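Long-range contacts in HTH-type transcriptional regulator TreR (Bacillus subtilis, PDB 2OGG), which represses the trehalose operon trePA as a GntR-family DNA-binding regulator and binds trehalose-6-phosphate, the chain here being its effector-binding domain: residues 26-31 against 130-135; 36-41 against 56-61; 47-52 against 136-141. One frame throughout, in Å; residues are numbered along the deposited sequence.

In the fold
All three contacts reach one antiparallel sheet, and strands 49-59 and 129-138 recur in them. Interaction 1 is the buried one, a helix end on strand 129-138 joined by apolar and ring contacts. Interaction 2, partly buried, pairs the two strands of a hairpin through backbone hydrogen bonds and is nested within the chain loop that interaction 1 closes. These two touch: Y132 N meets Y57 O at 2.8 Å, and T133 OG1 meets D56 OD1 at 2.7 Å. Interaction 3, also partly buried, has its centre about 15 Å from the chain's centre, against about 9 Å for interaction 1, and on the opposite side; there the strands diverge and a salt-bridge network takes over.

Interaction 1 (26-31 against 130-135); sequences QKQLRA and FQYTES
The Y132 ring carries the side chain of Q28 over one face. Q28 CB stands 3.8 Å from the centroid of the Y132 ring and only 5° off the ring normal, a CH-pi contact over the centre. Q28 then bends at chi2 (-62°), which lays CD near CE1 and CZ of Y132, and its amide stacks on the same ring with the two planes 17° apart. The amide oxygen Q28 OE1 has its partner outside the two segments, in Y121 OH, and the Y121 ring also meets that of Y132. At the phenol end, Y132 OH donates to E134 OE1 at 2.9 Å, reaching it on the anti side of the carboxylate, and R119 NE is a further partner of this hydroxyl. Two bonds, to E134 OE1 and R119 NE, thus hold the phenol oxygen of the ring that Q28 covers.

L29 works against the strand backbone instead. L29 CD1 lies 3.3 Å from Y132 N and 3.5 Å from Y132 CB, so one methyl fits against the Q131-Y132 peptide. Its neighbour R30 is the first residue to leave helical geometry, with positive phi. Beside this site F130 and Q131 both face V122, a classic beta bulge. In this UTRA domain the contact is helix-on-sheet packing, with the last turn of helix 23-29 laid against the buried strand 129-138.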
loop_
_atom_site.group_PDB
_atom_site.type_symbol
_atom_site.label_atom_id
_atom_site.label_comp_id
_atom_site.label_asym_id
_atom_site.label_seq_id
_atom_site.Cartn_x
_atom_site.Cartn_y
_atom_site.Cartn_z
ATOM N N GLN A 26 8.231 -18.738 -20.169
ATOM C CA GLN A 26 9.540 -18.854 -19.543
ATOM C C GLN A 26 10.071 -17.478 -19.055
ATOM O O GLN A 26 10.459 -17.334 -17.898
ATOM C CB GLN A 26 10.536 -19.558 -20.466
ATOM C CG GLN A 26 10.326 -21.060 -20.513
ATOM C CD GLN A 26 10.955 -21.701 -21.747
ATOM O OE1 GLN A 26 12.172 -21.663 -21.935
ATOM N NE2 GLN A 26 10.116 -22.280 -22.606
ATOM N N LYS A 27 9.974 -16.453 -19.897
ATOM C CA LYS A 27 10.402 -15.118 -19.500
ATOM C C LYS A 27 9.476 -14.480 -18.445
ATOM O O LYS A 27 9.943 -14.063 -17.388
ATOM C CB LYS A 27 10.606 -14.201 -20.718
ATOM C CG LYS A 27 10.614 -12.705 -20.360
ATOM C CD LYS A 27 11.829 -11.953 -20.921
ATOM C CE LYS A 27 11.490 -11.171 -22.182
ATOM N NZ LYS A 27 10.358 -10.224 -21.953
ATOM N N GLN A 28 8.163 -14.535 -18.671
ATOM C CA GLN A 28 7.188 -13.877 -17.790
ATOM C C GLN A 28 7.108 -14.494 -16.398
ATOM O O GLN A 28 6.977 -13.786 -15.403
ATOM C CB GLN A 28 5.785 -13.868 -18.413
ATOM C CG GLN A 28 5.608 -12.931 -19.595
ATOM C CD GLN A 28 5.830 -11.460 -19.263
ATOM O OE1 GLN A 28 6.538 -11.123 -18.324
ATOM N NE2 GLN A 28 5.315 -10.584 -20.111
ATOM N N LEU A 29 7.255 -15.808 -16.321
ATOM C CA LEU A 29 7.055 -16.532 -15.066
ATOM C C LEU A 29 8.358 -17.063 -14.484
ATOM O O LEU A 29 8.344 -17.750 -13.479
ATOM C CB LEU A 29 6.109 -17.697 -15.329
ATOM C CG LEU A 29 5.270 -18.281 -14.221
ATOM C CD1 LEU A 29 4.557 -17.195 -13.456
ATOM C CD2 LEU A 29 4.289 -19.225 -14.840
ATOM N N ARG A 30 9.482 -16.673 -15.076
ATOM C CA ARG A 30 10.790 -17.227 -14.734
ATOM C C ARG A 30 10.750 -18.738 -14.529
ATOM O O ARG A 30 11.225 -19.250 -13.521
ATOM C CB ARG A 30 11.370 -16.538 -13.505
ATOM C CG ARG A 30 12.023 -15.190 -13.777
ATOM C CD ARG A 30 12.083 -14.393 -12.465
ATOM N NE ARG A 30 12.541 -13.021 -12.676
ATOM C CZ ARG A 30 12.326 -12.017 -11.821
ATOM N NH1 ARG A 30 11.650 -12.223 -10.699
ATOM N NH2 ARG A 30 12.770 -10.803 -12.105
ATOM N N ALA A 31 10.149 -19.440 -15.482
ATOM C CA ALA A 31 10.042 -20.903 -15.449
ATOM C C ALA A 31 11.027 -21.562 -16.425
ATOM O O ALA A 31 11.245 -21.038 -17.522
ATOM C CB ALA A 31 8.625 -21.317 -15.817
ATOM N N PHE A 130 5.776 -16.940 -8.566
ATOM C CA PHE A 130 4.961 -18.141 -8.589
ATOM C C PHE A 130 3.804 -18.070 -9.581
ATOM O O PHE A 130 3.338 -19.097 -10.049
ATOM C CB PHE A 130 4.438 -18.382 -7.178
ATOM C CG PHE A 130 3.056 -18.920 -7.136
ATOM C CD1 PHE A 130 2.808 -20.270 -7.385
ATOM C CD2 PHE A 130 2.004 -18.097 -6.820
ATOM C CE1 PHE A 130 1.512 -20.773 -7.402
ATOM C CE2 PHE A 130 0.703 -18.602 -6.774
ATOM C CZ PHE A 130 0.460 -19.946 -7.081
ATOM N N GLN A 131 3.299 -16.865 -9.851
ATOM C CA GLN A 131 2.158 -16.680 -10.765
ATOM C C GLN A 131 2.275 -15.463 -11.682
ATOM O O GLN A 131 2.812 -14.426 -11.298
ATOM C CB GLN A 131 0.884 -16.547 -9.957
ATOM C CG GLN A 131 -0.322 -16.133 -10.786
ATOM C CD GLN A 131 -1.554 -16.095 -9.941
ATOM O OE1 GLN A 131 -1.469 -16.288 -8.725
ATOM N NE2 GLN A 131 -2.720 -16.047 -10.588
ATOM N N TYR A 132 1.715 -15.562 -12.881
ATOM C CA TYR A 132 1.690 -14.420 -13.768
ATOM C C TYR A 132 0.319 -14.271 -14.415
ATOM O O TYR A 132 -0.214 -15.225 -14.963
ATOM C CB TYR A 132 2.789 -14.514 -14.809
ATOM C CG TYR A 132 2.548 -13.648 -16.038
ATOM C CD1 TYR A 132 2.896 -12.301 -16.062
ATOM C CD2 TYR A 132 2.051 -14.195 -17.198
ATOM C CE1 TYR A 132 2.598 -11.499 -17.163
ATOM C CE2 TYR A 132 1.800 -13.410 -18.334
ATOM C CZ TYR A 132 2.053 -12.066 -18.309
ATOM O OH TYR A 132 1.844 -11.310 -19.469
ATOM N N THR A 133 -0.255 -13.070 -14.323
ATOM C CA THR A 133 -1.571 -12.790 -14.872
ATOM C C THR A 133 -1.501 -11.626 -15.844
ATOM O O THR A 133 -0.689 -10.721 -15.688
ATOM C CB THR A 133 -2.546 -12.478 -13.747
ATOM O OG1 THR A 133 -2.492 -13.542 -12.794
ATOM C CG2 THR A 133 -3.981 -12.371 -14.261
ATOM N N GLU A 134 -2.218 -11.761 -16.940
ATOM C CA GLU A 134 -2.270 -10.743 -17.985
ATOM C C GLU A 134 -3.736 -10.507 -18.319
ATOM O O GLU A 134 -4.441 -11.443 -18.704
ATOM C CB GLU A 134 -1.543 -11.199 -19.249
ATOM C CG GLU A 134 -1.667 -10.171 -20.353
ATOM C CD GLU A 134 -1.089 -10.617 -21.680
ATOM O OE1 GLU A 134 -0.010 -11.252 -21.691
ATOM O OE2 GLU A 134 -1.630 -10.181 -22.722
ATOM N N SER A 135 -4.239 -9.342 -17.927
ATOM C CA SER A 135 -5.665 -9.055 -18.012
ATOM C C SER A 135 -5.879 -7.947 -19.015
ATOM O O SER A 135 -5.325 -6.863 -18.866
ATOM C CB SER A 135 -6.165 -8.606 -16.647
ATOM O OG SER A 135 -7.569 -8.688 -16.571
#

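Interaction 2 (36-41 against 56-61); sequences DIWEVI and DYFFRK. With SO4 (sulfate ion), chain D.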
loop_
_atom_site.group_PDB
_atom_site.type_symbol
_atom_site.label_atom_id
_atom_site.label_comp_id
_atom_site.label_asym_id
_atom_site.label_seq_id
_atom_site.Cartn_x
_atom_site.Cartn_y
_atom_site.Cartn_z
ATOM N N ASP A 36 6.098 -27.700 -14.882
ATOM C CA ASP A 36 4.743 -27.866 -15.377
ATOM C C ASP A 36 3.933 -26.637 -14.981
ATOM O O ASP A 36 3.854 -26.283 -13.802
ATOM C CB ASP A 36 4.120 -29.155 -14.832
ATOM C CG ASP A 36 4.515 -30.385 -15.652
ATOM O OD1 ASP A 36 4.987 -30.206 -16.802
ATOM O OD2 ASP A 36 4.260 -31.529 -15.191
ATOM N N ILE A 37 3.355 -25.983 -15.978
ATOM C CA ILE A 37 2.686 -24.713 -15.777
ATOM C C ILE A 37 1.228 -24.865 -16.177
ATOM O O ILE A 37 0.932 -25.441 -17.210
ATOM C CB ILE A 37 3.321 -23.613 -16.685
ATOM C CG1 ILE A 37 4.774 -23.357 -16.279
ATOM C CG2 ILE A 37 2.531 -22.323 -16.610
ATOM C CD1 ILE A 37 4.909 -22.923 -14.850
ATOM N N TRP A 38 0.319 -24.359 -15.354
ATOM C CA TRP A 38 -1.090 -24.368 -15.694
ATOM C C TRP A 38 -1.293 -23.110 -16.516
ATOM O O TRP A 38 -0.646 -22.101 -16.229
ATOM C CB TRP A 38 -1.907 -24.224 -14.418
ATOM C CG TRP A 38 -1.944 -25.431 -13.570
ATOM C CD1 TRP A 38 -1.467 -25.553 -12.295
ATOM C CD2 TRP A 38 -2.666 -26.640 -13.846
ATOM N NE1 TRP A 38 -1.842 -26.778 -11.756
ATOM C CE2 TRP A 38 -2.629 -27.429 -12.667
ATOM C CE3 TRP A 38 -3.480 -27.053 -14.900
ATOM C CZ2 TRP A 38 -3.297 -28.636 -12.563
ATOM C CZ3 TRP A 38 -4.160 -28.262 -14.786
ATOM C CH2 TRP A 38 -4.050 -29.042 -13.643
ATOM N N GLU A 39 -2.005 -23.214 -17.639
ATOM C CA GLU A 39 -2.420 -22.029 -18.383
ATOM C C GLU A 39 -3.940 -21.944 -18.432
ATOM O O GLU A 39 -4.602 -22.921 -18.767
ATOM C CB GLU A 39 -1.883 -22.070 -19.802
ATOM C CG GLU A 39 -2.741 -21.286 -20.800
ATOM C CD GLU A 39 -2.099 -21.151 -22.190
ATOM O OE1 GLU A 39 -1.941 -22.184 -22.880
ATOM O OE2 GLU A 39 -1.714 -20.018 -22.578
ATOM N N VAL A 40 -4.505 -20.815 -18.039
ATOM C CA VAL A 40 -5.962 -20.640 -18.162
ATOM C C VAL A 40 -6.250 -19.344 -18.916
ATOM O O VAL A 40 -5.688 -18.278 -18.592
ATOM C CB VAL A 40 -6.635 -20.531 -16.796
ATOM C CG1 VAL A 40 -8.170 -20.525 -16.948
ATOM C CG2 VAL A 40 -6.159 -21.656 -15.871
ATOM N N ILE A 41 -6.982 -19.457 -20.018
ATOM C CA ILE A 41 -7.358 -18.277 -20.757
ATOM C C ILE A 41 -8.876 -18.131 -20.776
ATOM O O ILE A 41 -9.601 -19.010 -21.262
ATOM C CB ILE A 41 -6.748 -18.286 -22.158
ATOM C CG1 ILE A 41 -5.228 -18.122 -22.076
ATOM C CG2 ILE A 41 -7.351 -17.201 -23.038
ATOM C CD1 ILE A 41 -4.560 -18.336 -23.411
ATOM N N ASP A 56 -4.172 -16.488 -17.062
ATOM C CA ASP A 56 -3.397 -16.831 -15.873
ATOM C C ASP A 56 -2.409 -17.944 -16.193
ATOM O O ASP A 56 -2.825 -18.960 -16.741
ATOM C CB ASP A 56 -4.310 -17.262 -14.718
ATOM C CG ASP A 56 -4.903 -16.072 -13.950
ATOM O OD1 ASP A 56 -4.191 -15.583 -13.042
ATOM O OD2 ASP A 56 -6.084 -15.660 -14.202
ATOM N N TYR A 57 -1.273 -17.909 -15.501
ATOM C CA TYR A 57 -0.215 -18.910 -15.610
ATOM C C TYR A 57 0.444 -19.086 -14.231
ATOM O O TYR A 57 0.982 -18.128 -13.684
ATOM C CB TYR A 57 0.857 -18.409 -16.579
ATOM C CG TYR A 57 0.355 -18.231 -17.986
ATOM C CD1 TYR A 57 0.385 -19.285 -18.898
ATOM C CD2 TYR A 57 -0.081 -16.995 -18.433
ATOM C CE1 TYR A 57 -0.069 -19.120 -20.176
ATOM C CE2 TYR A 57 -0.668 -16.866 -19.640
ATOM C CZ TYR A 57 -0.585 -17.903 -20.549
ATOM O OH TYR A 57 -1.099 -17.740 -21.818
ATOM N N PHE A 58 0.456 -20.304 -13.693
ATOM C CA PHE A 58 1.119 -20.558 -12.428
ATOM C C PHE A 58 1.625 -21.988 -12.330
ATOM O O PHE A 58 1.276 -22.829 -13.168
ATOM C CB PHE A 58 0.203 -20.208 -11.262
ATOM C CG PHE A 58 -1.146 -20.830 -11.365
ATOM C CD1 PHE A 58 -2.126 -20.238 -12.108
ATOM C CD2 PHE A 58 -1.376 -22.088 -10.850
ATOM C CE1 PHE A 58 -3.356 -20.832 -12.243
ATOM C CE2 PHE A 58 -2.614 -22.684 -10.963
ATOM C CZ PHE A 58 -3.617 -22.042 -11.635
ATOM N N PHE A 59 2.595 -22.213 -11.440
ATOM C CA PHE A 59 3.285 -23.512 -11.394
ATOM C C PHE A 59 2.404 -24.571 -10.741
ATOM O O PHE A 59 2.084 -24.485 -9.532
ATOM C CB PHE A 59 4.605 -23.437 -10.615
ATOM C CG PHE A 59 5.652 -22.591 -11.252
ATOM C CD1 PHE A 59 6.812 -23.176 -11.747
ATOM C CD2 PHE A 59 5.609 -21.208 -11.133
ATOM C CE1 PHE A 59 7.867 -22.397 -12.192
ATOM C CE2 PHE A 59 6.605 -20.410 -11.708
ATOM C CZ PHE A 59 7.771 -21.009 -12.164
ATOM N N ARG A 60 2.371 -25.718 -11.397
ATOM C CA ARG A 60 1.667 -26.836 -10.844
ATOM C C ARG A 60 2.333 -27.295 -9.551
ATOM O O ARG A 60 1.685 -27.831 -8.672
ATOM C CB ARG A 60 1.622 -27.965 -11.841
ATOM C CG ARG A 60 1.282 -29.298 -11.214
ATOM C CD ARG A 60 1.883 -30.387 -12.040
ATOM N NE ARG A 60 1.881 -31.630 -11.309
ATOM C CZ ARG A 60 2.682 -31.897 -10.286
ATOM N NH1 ARG A 60 3.686 -31.079 -9.978
ATOM N NH2 ARG A 60 2.565 -33.062 -9.673
ATOM N N LYS A 61 3.628 -27.068 -9.421
ATOM C CA LYS A 61 4.342 -27.562 -8.245
ATOM C C LYS A 61 3.791 -26.969 -6.962
ATOM O O LYS A 61 3.679 -27.646 -5.969
ATOM C CB LYS A 61 5.833 -27.293 -8.384
ATOM C CG LYS A 61 6.538 -26.912 -7.102
ATOM C CD LYS A 61 7.949 -26.434 -7.459
ATOM C CE LYS A 61 7.935 -25.673 -8.806
ATOM N NZ LYS A 61 9.255 -25.688 -9.497
HETATM S S SO4 D . 6.778 -29.932 -12.008
HETATM O O1 SO4 D . 6.811 -28.536 -12.454
HETATM O O2 SO4 D . 7.068 -29.961 -10.570
HETATM O O3 SO4 D . 5.449 -30.528 -12.229
HETATM O O4 SO4 D . 7.781 -30.688 -12.766
HETATM O O HOH W 1 5.344 -26.667 -11.425
HETATM O O HOH W 2 -7.680 -16.694 -16.556
#
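Strands 37-41 and 56-59 run antiparallel, their axes 4.6 Å apart at closest approach and their directions 164° apart. W38 with F58 and V40 with D56 are hydrogen-bonded pairs; I37 with F59 and E39 with Y57 are non-hydrogen-bonded pairs. Within the first, W38 N gives a 2.8 Å bond to F58 O while the return bond from F58 N to W38 O is longer, 3.3 Å; V40 and D56 exchange two bonds of similar length. Past the strand ends, R60 N still donates to D36 O at 2.9 Å.

This is the beta hairpin of strands 37-46 and 49-59; in the sheet, strand 11-19 flanks 37-46 and strand 129-138 flanks 49-59. On the face bearing I37, E39, Y57 and F59, helix 23-29 packs through L29. I37 CD1 sits over one face of the F59 ring, offset toward its rim. E39 lies alongside Y57, CG anti to the backbone N (chi1 153°), and Y57 OH donates to E39 OE2; the modelled 2.5 Å is doubtful as an exact length and implies no special strength.

On the other face W38 CB lies over the F58 ring, 4.0 Å from its centroid, and the indole meets that ring obliquely with planes at 42°. W38 NE1 is hydrogen-bonded to V63 O. D56 OD1 accepts from T133 and Q131, while OD2 pairs with R42. At the hairpin's open end a sulfate ion, probably from the crystallisation liquor, takes a 2.7 Å bond from D36 N to its O1, and one water joins D36 O, K61 N and the same sulfate oxygen.

Interaction 3 (47-52 against 136-141); sequences DGEHVI and RHRLDK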
loop_
_atom_site.group_PDB
_atom_site.type_symbol
_atom_site.label_atom_id
_atom_site.label_comp_id
_atom_site.label_asym_id
_atom_site.label_seq_id
_atom_site.Cartn_x
_atom_site.Cartn_y
_atom_site.Cartn_z
ATOM N N ASP A 47 -22.600 -8.185 -19.728
ATOM C CA ASP A 47 -23.645 -8.290 -20.726
ATOM C C ASP A 47 -23.898 -7.023 -21.540
ATOM O O ASP A 47 -23.741 -5.904 -21.047
ATOM C CB ASP A 47 -24.919 -8.967 -20.180
ATOM C CG ASP A 47 -24.782 -10.508 -20.067
ATOM O OD1 ASP A 47 -25.788 -11.214 -20.346
ATOM O OD2 ASP A 47 -23.683 -11.012 -19.701
ATOM N N GLY A 48 -24.005 -7.236 -22.845
ATOM C CA GLY A 48 -23.913 -8.595 -23.366
ATOM C C GLY A 48 -22.679 -8.833 -24.211
ATOM O O GLY A 48 -22.748 -9.470 -25.260
ATOM N N GLU A 49 -21.531 -8.371 -23.736
ATOM C CA GLU A 49 -20.343 -8.361 -24.573
ATOM C C GLU A 49 -19.162 -8.989 -23.896
ATOM O O GLU A 49 -18.968 -8.815 -22.696
ATOM C CB GLU A 49 -19.984 -6.933 -24.964
ATOM C CG GLU A 49 -21.055 -6.218 -25.757
ATOM C CD GLU A 49 -20.564 -4.901 -26.306
ATOM O OE1 GLU A 49 -20.166 -4.036 -25.500
ATOM O OE2 GLU A 49 -20.535 -4.748 -27.547
ATOM N N HIS A 50 -18.318 -9.634 -24.698
ATOM C CA HIS A 50 -17.027 -10.149 -24.233
ATOM C C HIS A 50 -16.004 -9.025 -24.315
ATOM O O HIS A 50 -15.659 -8.552 -25.413
ATOM C CB HIS A 50 -16.572 -11.311 -25.107
ATOM C CG HIS A 50 -17.461 -12.509 -25.017
ATOM N ND1 HIS A 50 -17.333 -13.457 -24.022
ATOM C CD2 HIS A 50 -18.522 -12.887 -25.768
ATOM C CE1 HIS A 50 -18.269 -14.375 -24.175
ATOM N NE2 HIS A 50 -18.996 -14.058 -25.232
ATOM N N VAL A 51 -15.500 -8.606 -23.161
ATOM C CA VAL A 51 -14.737 -7.382 -23.128
ATOM C C VAL A 51 -13.394 -7.431 -22.422
ATOM O O VAL A 51 -12.608 -6.497 -22.555
ATOM C CB VAL A 51 -15.578 -6.227 -22.625
ATOM C CG1 VAL A 51 -16.787 -6.063 -23.511
ATOM C CG2 VAL A 51 -16.013 -6.497 -21.212
ATOM N N ILE A 52 -13.176 -8.456 -21.595
ATOM C CA ILE A 52 -11.899 -8.650 -20.934
ATOM C C ILE A 52 -11.342 -10.024 -21.277
ATOM O O ILE A 52 -12.075 -11.018 -21.290
ATOM C CB ILE A 52 -12.019 -8.519 -19.399
ATOM C CG1 ILE A 52 -12.460 -7.106 -19.028
ATOM C CG2 ILE A 52 -10.654 -8.787 -18.732
ATOM C CD1 ILE A 52 -13.487 -7.061 -17.918
ATOM N N ARG A 136 -6.510 -8.278 -20.130
ATOM C CA ARG A 136 -6.619 -7.340 -21.250
ATOM C C ARG A 136 -8.034 -6.768 -21.358
ATOM O O ARG A 136 -8.998 -7.523 -21.587
ATOM C CB ARG A 136 -6.228 -8.052 -22.546
ATOM C CG ARG A 136 -4.931 -8.829 -22.402
ATOM C CD ARG A 136 -4.499 -9.514 -23.697
ATOM N NE ARG A 136 -4.220 -8.566 -24.770
ATOM C CZ ARG A 136 -3.024 -8.033 -25.017
ATOM N NH1 ARG A 136 -1.996 -8.324 -24.228
ATOM N NH2 ARG A 136 -2.858 -7.201 -26.050
ATOM N N HIS A 137 -8.159 -5.450 -21.173
ATOM C CA HIS A 137 -9.454 -4.785 -21.239
ATOM C C HIS A 137 -9.627 -3.948 -22.477
ATOM O O HIS A 137 -8.767 -3.140 -22.803
ATOM C CB HIS A 137 -9.611 -3.839 -20.064
ATOM C CG HIS A 137 -9.479 -4.502 -18.733
ATOM N ND1 HIS A 137 -8.266 -4.919 -18.229
ATOM C CD2 HIS A 137 -10.400 -4.776 -17.777
ATOM C CE1 HIS A 137 -8.448 -5.446 -17.029
ATOM N NE2 HIS A 137 -9.729 -5.346 -16.721
ATOM N N ARG A 138 -10.824 -3.995 -23.045
ATOM C CA ARG A 138 -11.277 -2.975 -23.960
ATOM C C ARG A 138 -11.311 -1.612 -23.245
ATOM O O ARG A 138 -11.703 -1.515 -22.078
ATOM C CB ARG A 138 -12.669 -3.340 -24.426
ATOM C CG ARG A 138 -13.014 -2.811 -25.813
ATOM C CD ARG A 138 -14.315 -3.432 -26.253
ATOM N NE ARG A 138 -15.475 -2.818 -25.605
ATOM C CZ ARG A 138 -16.738 -3.062 -25.949
ATOM N NH1 ARG A 138 -17.016 -3.925 -26.928
ATOM N NH2 ARG A 138 -17.727 -2.487 -25.278
ATOM N N LEU A 139 -10.948 -0.552 -23.953
ATOM C CA LEU A 139 -10.680 0.727 -23.303
ATOM C C LEU A 139 -11.807 1.234 -22.421
ATOM O O LEU A 139 -11.562 1.771 -21.349
ATOM C CB LEU A 139 -10.296 1.791 -24.327
ATOM C CG LEU A 139 -8.857 1.652 -24.801
ATOM C CD1 LEU A 139 -8.739 0.380 -25.580
ATOM C CD2 LEU A 139 -8.462 2.841 -25.660
ATOM N N ASP A 140 -13.033 1.187 -22.924
ATOM C CA ASP A 140 -14.176 1.678 -22.155
ATOM C C ASP A 140 -14.502 0.842 -20.910
ATOM O O ASP A 140 -15.414 1.173 -20.178
ATOM C CB ASP A 140 -15.419 1.792 -23.046
ATOM C CG ASP A 140 -15.917 0.436 -23.538
ATOM O OD1 ASP A 140 -15.081 -0.410 -23.934
ATOM O OD2 ASP A 140 -17.146 0.205 -23.498
ATOM N N LYS A 141 -13.858 -0.308 -20.748
ATOM C CA LYS A 141 -14.223 -1.244 -19.676
ATOM C C LYS A 141 -13.086 -1.402 -18.677
ATOM O O LYS A 141 -12.794 -2.503 -18.210
ATOM C CB LYS A 141 -14.595 -2.615 -20.257
ATOM C CG LYS A 141 -15.889 -2.619 -21.063
ATOM C CD LYS A 141 -17.062 -2.188 -20.205
ATOM C CE LYS A 141 -18.297 -1.964 -21.050
ATOM N NZ LYS A 141 -19.507 -1.970 -20.204
#
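R138 has CG anti to the backbone N (chi1 -152°), in a chain that reaches across toward 47-52, and a bend at chi3 (77°) sets NE off the line of the chain. R138 NH2 donates to E49 OE1 at 2.9 Å in a salt bridge, on the syn side of the carboxylate but tilted out of its plane. The same guanidinium grips D140 side-on, with NE to OD1 at 3.0 Å and NH2 to OD2 at 3.3 Å, so NH2 is shared between two acids. V51 CG1 lies 3.9 Å above the centre of the guanidinium plane, packing its face, while V51 CG2 meets K141 CG at 3.9 Å. NH1 of R138 is hydrogen-bonded to D108 O. In the backbone, R138 N gives V51 O a straight 3.1 Å bond. I52 and H137, a non-hydrogen-bonded antiparallel pair, lie side by side, with I52 CG2 over one face of the imidazole and CG1 3.4 Å from H137 CD2.

The short segments 49-52 and 136-138 run antiparallel but splayed, their directions 129° apart. Here strand 49-59 begins and strand 129-138 ends, between strand 37-46, which I52 and V51 touch through I46, and strand 114-124, which R138 touches through M115.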